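Positive phenol-degradative gene regulator (Ralstonia sp. E2, PDB 5FRW) probably activates transcription of phenol-degradation genes as a sigma-54-dependent, ATP- and DNA-binding regulator whose N-terminal part binds phenol and zinc. Local coordinates at residues A[127-132]-A[182-187]. Sequence-based numbering, arbitrary orientation.
Sequences EFLWED and HPHCRI. With ZN (zinc ion), chain D; IPH (phenol), chain C.
Ile-187 sets its two branches into the angle between the rings of Trp-130 and Phe-128. Its CG2 methyl lies over one face of the indole, 3.6 Å from the centroid of the six-membered ring and 11° off the normal, a CH-pi contact. With CG1 held between the backbone N and the carbonyl carbon (chi1 75°), the other branch runs on toward the phenol, where CD1 bridges the two rings, 3.7 Å from Phe-128 CD1 and also touching Trp-130 CZ2. Phenol fills the hollow beside this ridge. Its C3 sits over the centre of the Phe-128 ring, and its hydroxyl O1 meets the edge of the indole, taking a hydrogen bond from Trp-130 NE1 at 3.0 Å; His-102 ND1 also bonds the phenol. The backbones beneath belong to the two middle strands of a four-stranded antiparallel sheet whose phenol-binding face probably serves as the effector-sensing part of this V4R-containing regulator. Phe-128 with Ile-187 and Trp-130 with Cys-185 are hydrogen-bonded pairs, the shortest of their four bonds being Trp-130 N to Cys-185 O at 2.8 Å, while Leu-129 with Arg-186 is the non-hydrogen-bonded pair between them. Helix 152-166 packs on the ligand-bearing face through Ile-155, which touches both Trp-130 and Ile-187. Further along that face, Cys-185 presses CB against Trp-130 CB at 3.5 Å and turns SG to zinc, 2.2 Å away, in a site completed by Cys-151, Glu-174 and Cys-177. The indole therefore spans from the metal-binding cysteine, at its CE3 side, to the phenol hydroxyl, at NE1. On the other face Leu-129 pushes its CD1 methyl against the imidazole of His-184, 3.3 Å from CD2, the two side chains lying nearly perpendicular. Arg-186 extends from this same face, its CG near Phe-128 O and its NE in a salt bridge with Glu-176.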
loop_
_atom_site.group_PDB
_atom_site.type_symbol
_atom_site.label_atom_id
_atom_site.label_comp_id
_atom_site.label_asym_id
_atom_site.label_seq_id
_atom_site.Cartn_x
_atom_site.Cartn_y
_atom_site.Cartn_z
ATOM N N GLU A 127 19.779 -15.124 8.247
ATOM C CA GLU A 127 19.063 -14.594 9.403
ATOM C C GLU A 127 19.194 -13.072 9.451
ATOM O O GLU A 127 20.270 -12.512 9.232
ATOM C CB GLU A 127 19.562 -15.240 10.710
ATOM C CG GLU A 127 20.997 -15.763 10.662
ATOM C CD GLU A 127 21.366 -16.711 11.829
ATOM O OE1 GLU A 127 20.642 -17.706 12.082
ATOM O OE2 GLU A 127 22.391 -16.445 12.500
ATOM N N PHE A 128 18.079 -12.407 9.711
ATOM C CA PHE A 128 18.007 -10.950 9.648
ATOM C C PHE A 128 17.285 -10.446 10.875
ATOM O O PHE A 128 16.396 -11.122 11.385
ATOM C CB PHE A 128 17.260 -10.472 8.389
ATOM C CG PHE A 128 17.798 -11.035 7.103
ATOM C CD1 PHE A 128 17.471 -12.316 6.700
ATOM C CD2 PHE A 128 18.626 -10.276 6.295
ATOM C CE1 PHE A 128 17.973 -12.838 5.506
ATOM C CE2 PHE A 128 19.132 -10.789 5.107
ATOM C CZ PHE A 128 18.807 -12.068 4.715
ATOM N N LEU A 129 17.658 -9.254 11.323
ATOM C CA LEU A 129 16.921 -8.521 12.341
ATOM C C LEU A 129 15.943 -7.563 11.650
ATOM O O LEU A 129 16.289 -6.927 10.651
ATOM C CB LEU A 129 17.903 -7.768 13.247
ATOM C CG LEU A 129 17.501 -6.488 13.990
ATOM C CD1 LEU A 129 16.639 -6.796 15.192
ATOM C CD2 LEU A 129 18.731 -5.703 14.436
ATOM N N TRP A 130 14.719 -7.506 12.164
ATOM C CA TRP A 130 13.704 -6.576 11.701
ATOM C C TRP A 130 13.354 -5.583 12.798
ATOM O O TRP A 130 12.788 -5.969 13.821
ATOM C CB TRP A 130 12.435 -7.303 11.293
ATOM C CG TRP A 130 12.423 -7.841 9.887
ATOM C CD1 TRP A 130 13.323 -7.583 8.890
ATOM C CD2 TRP A 130 11.450 -8.731 9.329
ATOM N NE1 TRP A 130 12.959 -8.251 7.743
ATOM C CE2 TRP A 130 11.810 -8.961 7.990
ATOM C CE3 TRP A 130 10.302 -9.351 9.834
ATOM C CZ2 TRP A 130 11.062 -9.785 7.148
ATOM C CZ3 TRP A 130 9.565 -10.180 8.987
ATOM C CH2 TRP A 130 9.946 -10.376 7.663
ATOM N N GLU A 131 13.651 -4.308 12.572
ATOM C CA GLU A 131 13.311 -3.265 13.538
ATOM C C GLU A 131 12.197 -2.396 12.974
ATOM O O GLU A 131 12.171 -2.107 11.773
ATOM C CB GLU A 131 14.543 -2.423 13.886
ATOM C CG GLU A 131 15.637 -3.214 14.580
ATOM C CD GLU A 131 16.940 -2.449 14.717
ATOM O OE1 GLU A 131 17.663 -2.295 13.700
ATOM O OE2 GLU A 131 17.247 -2.012 15.850
ATOM N N ASP A 132 11.262 -2.018 13.844
ATOM C CA ASP A 132 10.151 -1.128 13.490
ATOM C C ASP A 132 9.245 -1.670 12.366
ATOM O O ASP A 132 8.818 -0.911 11.486
ATOM C CB ASP A 132 10.713 0.234 13.095
ATOM C CG ASP A 132 11.438 0.911 14.252
ATOM O OD1 ASP A 132 10.955 0.805 15.405
ATOM O OD2 ASP A 132 12.519 1.499 14.017
ATOM N N HIS A 182 7.751 -8.862 21.496
ATOM C CA HIS A 182 9.206 -8.875 21.599
ATOM C C HIS A 182 9.694 -7.468 21.290
ATOM O O HIS A 182 8.919 -6.651 20.799
ATOM C CB HIS A 182 9.825 -9.896 20.637
ATOM C CG HIS A 182 9.528 -11.320 20.991
ATOM N ND1 HIS A 182 8.312 -11.919 20.722
ATOM C CD2 HIS A 182 10.291 -12.268 21.585
ATOM C CE1 HIS A 182 8.339 -13.173 21.139
ATOM N NE2 HIS A 182 9.529 -13.410 21.667
ATOM N N PRO A 183 10.971 -7.170 21.585
ATOM C CA PRO A 183 11.481 -5.833 21.247
ATOM C C PRO A 183 11.684 -5.610 19.740
ATOM O O PRO A 183 11.780 -4.468 19.285
ATOM C CB PRO A 183 12.822 -5.776 21.989
ATOM C CG PRO A 183 13.228 -7.210 22.155
ATOM C CD PRO A 183 11.941 -7.941 22.387
ATOM N N HIS A 184 11.746 -6.694 18.975
ATOM C CA HIS A 184 12.066 -6.612 17.555
ATOM C C HIS A 184 11.638 -7.913 16.893
ATOM O O HIS A 184 11.203 -8.840 17.581
ATOM C CB HIS A 184 13.554 -6.364 17.363
ATOM C CG HIS A 184 14.413 -7.420 17.985
ATOM N ND1 HIS A 184 14.702 -7.444 19.330
ATOM C CD2 HIS A 184 14.997 -8.520 17.455
ATOM C CE1 HIS A 184 15.455 -8.496 19.600
ATOM N NE2 HIS A 184 15.648 -9.167 18.479
ATOM N N CYS A 185 11.745 -7.988 15.566
ATOM C CA CYS A 185 11.454 -9.232 14.873
ATOM C C CYS A 185 12.776 -9.857 14.416
ATOM O O CYS A 185 13.773 -9.163 14.239
ATOM C CB CYS A 185 10.513 -9.009 13.676
ATOM S SG CYS A 185 8.877 -8.288 14.034
ATOM N N ARG A 186 12.789 -11.170 14.228
ATOM C CA ARG A 186 13.976 -11.831 13.698
ATOM C C ARG A 186 13.541 -13.027 12.866
ATOM O O ARG A 186 12.609 -13.753 13.213
ATOM C CB ARG A 186 14.924 -12.245 14.825
ATOM C CG ARG A 186 16.223 -12.857 14.374
ATOM C CD ARG A 186 17.124 -13.168 15.559
ATOM N NE ARG A 186 16.492 -14.139 16.446
ATOM C CZ ARG A 186 16.522 -15.456 16.259
ATOM N NH1 ARG A 186 17.162 -15.971 15.213
ATOM N NH2 ARG A 186 15.911 -16.255 17.122
ATOM N N ILE A 187 14.209 -13.206 11.739
ATOM C CA ILE A 187 13.779 -14.195 10.768
ATOM C C ILE A 187 14.929 -15.075 10.318
ATOM O O ILE A 187 16.098 -14.703 10.461
ATOM C CB ILE A 187 13.162 -13.519 9.529
ATOM C CG1 ILE A 187 14.272 -12.906 8.666
ATOM C CG2 ILE A 187 12.136 -12.456 9.969
ATOM C CD1 ILE A 187 13.798 -12.250 7.347
HETATM ZN ZN ZN D . 7.170 -9.469 13.180
HETATM C C1 IPH C . 14.163 -8.805 3.928
HETATM C C2 IPH C . 14.988 -9.793 4.465
HETATM C C3 IPH C . 15.640 -10.680 3.623
HETATM C C4 IPH C . 15.462 -10.569 2.252
HETATM C C5 IPH C . 14.644 -9.586 1.714
HETATM C C6 IPH C . 13.986 -8.699 2.555
HETATM O O1 IPH C . 13.495 -7.909 4.779
#